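Local coordinates for ribosomal RNA small subunit methyltransferase E (Bacillus subtilis, PDB 1VHK), which probably methylates N3 of a specific uridine in 16S rRNA of the assembled 30S ribosomal subunit, using S-adenosyl-L-methionine as methyl donor, at residues E75-S87 with P240-E252. Residues are numbered along the deposited sequence; the frame is centred on the assembly and turned at random.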
# COMPACT_ATOMS: atom_id res chain seq x y z
N GLU A 75 -11.21 -17.94 -7.32
CA GLU A 75 -10.38 -17.10 -6.49
C GLU A 75 -10.99 -15.72 -6.31
O GLU A 75 -11.39 -15.08 -7.27
CB GLU A 75 -8.99 -16.97 -7.13
CG GLU A 75 -7.96 -17.96 -6.63
CD GLU A 75 -7.71 -17.87 -5.14
OE1 GLU A 75 -7.74 -18.92 -4.47
OE2 GLU A 75 -7.46 -16.76 -4.61
N ASN A 76 -11.21 -15.32 -5.06
CA ASN A 76 -11.72 -13.99 -4.81
C ASN A 76 -10.73 -13.22 -3.94
O ASN A 76 -10.52 -13.56 -2.78
CB ASN A 76 -13.10 -13.89 -4.17
CG ASN A 76 -13.49 -12.40 -4.16
OD1 ASN A 76 -13.06 -11.62 -3.33
ND2 ASN A 76 -14.19 -11.98 -5.20
N ARG A 77 -10.25 -12.11 -4.50
CA ARG A 77 -9.23 -11.35 -3.77
C ARG A 77 -9.73 -10.00 -3.34
O ARG A 77 -8.92 -9.13 -3.02
CB ARG A 77 -7.95 -11.28 -4.60
CG ARG A 77 -7.38 -12.63 -4.97
CD ARG A 77 -6.17 -12.52 -5.87
NE ARG A 77 -5.61 -13.80 -6.27
CZ ARG A 77 -5.97 -14.52 -7.32
NH1 ARG A 77 -6.94 -14.10 -8.12
NH2 ARG A 77 -5.35 -15.68 -7.57
N GLU A 78 -11.05 -9.83 -3.27
CA GLU A 78 -11.63 -8.54 -2.89
C GLU A 78 -11.68 -8.36 -1.38
O GLU A 78 -11.78 -9.32 -0.62
CB GLU A 78 -12.99 -8.36 -3.54
CG GLU A 78 -12.98 -8.10 -5.03
CD GLU A 78 -12.17 -6.94 -5.54
OE1 GLU A 78 -12.24 -5.79 -5.02
OE2 GLU A 78 -11.39 -7.13 -6.51
N LEU A 79 -11.45 -7.12 -0.92
CA LEU A 79 -11.58 -6.85 0.52
C LEU A 79 -12.99 -7.25 0.97
O LEU A 79 -13.95 -6.94 0.25
CB LEU A 79 -11.44 -5.37 0.82
CG LEU A 79 -10.12 -4.72 1.09
CD1 LEU A 79 -10.32 -3.26 1.50
CD2 LEU A 79 -9.28 -5.47 2.10
N PRO A 80 -13.14 -7.71 2.20
CA PRO A 80 -14.46 -8.07 2.71
C PRO A 80 -15.36 -6.87 2.82
O PRO A 80 -16.58 -7.05 2.89
CB PRO A 80 -14.23 -8.67 4.07
CG PRO A 80 -12.78 -8.56 4.35
CD PRO A 80 -12.08 -8.04 3.15
N ILE A 81 -14.84 -5.64 2.89
CA ILE A 81 -15.74 -4.49 2.98
C ILE A 81 -15.40 -3.47 1.88
O ILE A 81 -14.23 -3.42 1.50
CB ILE A 81 -15.68 -3.78 4.34
CG1 ILE A 81 -14.46 -2.88 4.43
CG2 ILE A 81 -15.69 -4.78 5.50
CD1 ILE A 81 -14.36 -2.04 5.67
N LYS A 82 -16.38 -2.70 1.47
CA LYS A 82 -16.22 -1.69 0.43
C LYS A 82 -15.61 -0.41 0.94
O LYS A 82 -16.23 0.34 1.70
CB LYS A 82 -17.59 -1.39 -0.21
CG LYS A 82 -18.14 -2.63 -0.92
CD LYS A 82 -19.33 -2.32 -1.79
CE LYS A 82 -19.76 -3.57 -2.56
NZ LYS A 82 -20.65 -3.22 -3.71
N VAL A 83 -14.34 -0.14 0.55
CA VAL A 83 -13.78 1.10 1.09
C VAL A 83 -13.61 2.14 0.02
O VAL A 83 -13.30 1.86 -1.14
CB VAL A 83 -12.70 0.98 2.13
CG1 VAL A 83 -12.17 -0.43 2.33
CG2 VAL A 83 -11.57 1.98 1.99
N TYR A 84 -14.23 3.30 0.31
CA TYR A 84 -14.21 4.46 -0.55
C TYR A 84 -13.20 5.50 -0.07
O TYR A 84 -13.30 5.99 1.06
CB TYR A 84 -15.57 5.12 -0.62
CG TYR A 84 -16.61 4.33 -1.37
CD1 TYR A 84 -17.16 4.83 -2.55
CD2 TYR A 84 -17.06 3.12 -0.89
CE1 TYR A 84 -18.16 4.12 -3.21
CE2 TYR A 84 -18.05 2.40 -1.53
CZ TYR A 84 -18.58 2.91 -2.69
OH TYR A 84 -19.57 2.21 -3.33
N ILE A 85 -12.30 5.88 -0.95
CA ILE A 85 -11.28 6.86 -0.63
C ILE A 85 -11.66 8.24 -1.15
O ILE A 85 -11.75 8.46 -2.36
CB ILE A 85 -9.91 6.46 -1.23
CG1 ILE A 85 -9.58 5.01 -0.93
CG2 ILE A 85 -8.81 7.38 -0.71
CD1 ILE A 85 -9.64 4.61 0.53
N ALA A 86 -11.88 9.19 -0.25
CA ALA A 86 -12.12 10.57 -0.67
C ALA A 86 -10.83 11.38 -0.49
O ALA A 86 -10.49 11.64 0.67
CB ALA A 86 -13.23 11.21 0.16
N SER A 87 -10.21 11.89 -1.56
CA SER A 87 -9.00 12.68 -1.36
C SER A 87 -9.08 14.15 -1.74
O SER A 87 -9.33 14.53 -2.89
CB SER A 87 -7.81 12.04 -2.08
OG SER A 87 -7.80 10.64 -1.96
N PRO A 240 -3.99 7.15 3.01
CA PRO A 240 -4.91 6.15 2.51
C PRO A 240 -4.29 4.76 2.34
O PRO A 240 -5.00 3.75 2.34
CB PRO A 240 -5.35 6.66 1.16
CG PRO A 240 -4.78 7.99 0.98
CD PRO A 240 -3.82 8.27 2.09
N LEU A 241 -2.99 4.71 2.12
CA LEU A 241 -2.27 3.46 1.93
C LEU A 241 -2.20 2.69 3.25
O LEU A 241 -2.60 1.53 3.31
CB LEU A 241 -0.87 3.76 1.42
CG LEU A 241 -0.68 3.80 -0.10
CD1 LEU A 241 -1.92 4.29 -0.85
CD2 LEU A 241 0.53 4.66 -0.41
N TYR A 242 -1.81 3.40 4.30
CA TYR A 242 -1.85 2.88 5.66
C TYR A 242 -3.26 2.36 5.98
O TYR A 242 -3.48 1.23 6.44
CB TYR A 242 -1.52 4.04 6.61
CG TYR A 242 -1.56 3.72 8.08
CD1 TYR A 242 -0.36 3.55 8.77
CD2 TYR A 242 -2.76 3.60 8.79
CE1 TYR A 242 -0.35 3.25 10.12
CE2 TYR A 242 -2.76 3.29 10.13
CZ TYR A 242 -1.56 3.13 10.80
OH TYR A 242 -1.52 2.83 12.14
N ALA A 243 -4.24 3.26 5.77
CA ALA A 243 -5.62 2.87 6.02
C ALA A 243 -6.04 1.61 5.28
O ALA A 243 -6.70 0.76 5.87
CB ALA A 243 -6.59 4.00 5.67
N LEU A 244 -5.73 1.45 3.98
CA LEU A 244 -6.25 0.27 3.30
C LEU A 244 -5.50 -0.97 3.83
O LEU A 244 -6.09 -2.03 3.94
CB LEU A 244 -6.17 0.30 1.83
CG LEU A 244 -7.13 0.86 0.83
CD1 LEU A 244 -8.52 1.04 1.36
CD2 LEU A 244 -6.58 2.12 0.15
N SER A 245 -4.21 -0.81 4.05
CA SER A 245 -3.36 -1.86 4.53
C SER A 245 -3.79 -2.33 5.91
O SER A 245 -3.93 -3.55 6.09
CB SER A 245 -1.87 -1.43 4.55
OG SER A 245 -1.48 -1.10 3.21
N ALA A 246 -4.15 -1.43 6.80
CA ALA A 246 -4.67 -1.81 8.12
C ALA A 246 -5.99 -2.56 7.96
O ALA A 246 -6.17 -3.63 8.56
CB ALA A 246 -4.82 -0.58 9.00
N ILE A 247 -6.90 -2.10 7.10
CA ILE A 247 -8.18 -2.82 6.95
C ILE A 247 -7.94 -4.25 6.51
O ILE A 247 -8.56 -5.23 6.98
CB ILE A 247 -9.14 -2.03 6.04
CG1 ILE A 247 -9.75 -0.87 6.81
CG2 ILE A 247 -10.26 -2.88 5.45
CD1 ILE A 247 -9.96 0.41 6.04
N SER A 248 -6.99 -4.42 5.57
CA SER A 248 -6.62 -5.73 5.09
C SER A 248 -6.07 -6.62 6.21
O SER A 248 -6.48 -7.79 6.34
CB SER A 248 -5.60 -5.66 3.97
OG SER A 248 -5.01 -6.93 3.71
N TYR A 249 -5.25 -6.01 7.07
CA TYR A 249 -4.65 -6.77 8.16
C TYR A 249 -5.71 -7.28 9.12
O TYR A 249 -5.71 -8.44 9.54
CB TYR A 249 -3.63 -5.89 8.87
CG TYR A 249 -3.02 -6.57 10.08
CD1 TYR A 249 -1.99 -7.50 9.97
CD2 TYR A 249 -3.55 -6.30 11.34
CE1 TYR A 249 -1.47 -8.13 11.08
CE2 TYR A 249 -3.04 -6.92 12.45
CZ TYR A 249 -2.00 -7.81 12.32
OH TYR A 249 -1.50 -8.37 13.48
N GLN A 250 -6.66 -6.42 9.46
CA GLN A 250 -7.75 -6.71 10.35
C GLN A 250 -8.78 -7.66 9.78
O GLN A 250 -9.24 -8.60 10.46
CB GLN A 250 -8.46 -5.39 10.75
CG GLN A 250 -9.76 -5.68 11.50
CD GLN A 250 -9.50 -6.06 12.94
OE1 GLN A 250 -10.12 -6.96 13.48
NE2 GLN A 250 -8.59 -5.37 13.62
N THR A 251 -9.31 -7.37 8.60
CA THR A 251 -10.36 -8.19 8.01
C THR A 251 -9.84 -9.41 7.29
O THR A 251 -10.65 -10.32 7.08
CB THR A 251 -11.27 -7.38 7.06
OG1 THR A 251 -10.45 -6.79 6.04
CG2 THR A 251 -12.02 -6.28 7.80
N GLU A 252 -8.57 -9.53 6.92
CA GLU A 252 -8.07 -10.69 6.23
C GLU A 252 -6.93 -11.46 6.90
O GLU A 252 -6.75 -12.65 6.59
CB GLU A 252 -7.61 -10.32 4.81
CG GLU A 252 -8.53 -9.40 4.04
CD GLU A 252 -7.90 -8.94 2.74
OE1 GLU A 252 -8.55 -9.11 1.69
OE2 GLU A 252 -6.75 -8.44 2.77
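Leu-244, on the C-terminal helix of this SPOUT-clan methyltransferase domain, meets Val-83 and Ile-85 on a strand of the parallel sheet. The helix packs on one sheet face, its axis running nearly antiparallel to strand 82-87 at 171° and 10.5 Å away. Leu-244 crosses Val-83 obliquely but meets Ile-85 tip to tip, CD1 to CD1 at 3.8 Å, whereas Ile-85 CG2 meets Pro-240 CB at 4.0 Å, those side chains crossing at about a right angle. Further along, Ile-247 has CG2 anti to its backbone N, which directs that methyl at Leu-79 CD1 (4.0 Å) and Ile-81 CD1 (4.2 Å), the side chains of Leu-79 and Ile-81 each crossing that of Ile-247 near-perpendicularly. In the loop leading into the strand, the Pro-80 ring rests on Thr-251, CG lying near both CB and OG1. Thr-251 OG1 donates a hydrogen bond to Ile-247 O (2.6 Å) from above the carbonyl plane; Thr-251 N donates there too. Replacing Thr-251 by alanine would keep CB, but losing OG1 would probably leave Pro-80 CG and CD without that neighbour and Ile-247 O without its side-chain donor. Glu-252 OE2 forms a salt bridge with Arg-232 of the second subunit, while OE1 is the carboxylate oxygen nearer Leu-79 CD2, at 3.7 Å.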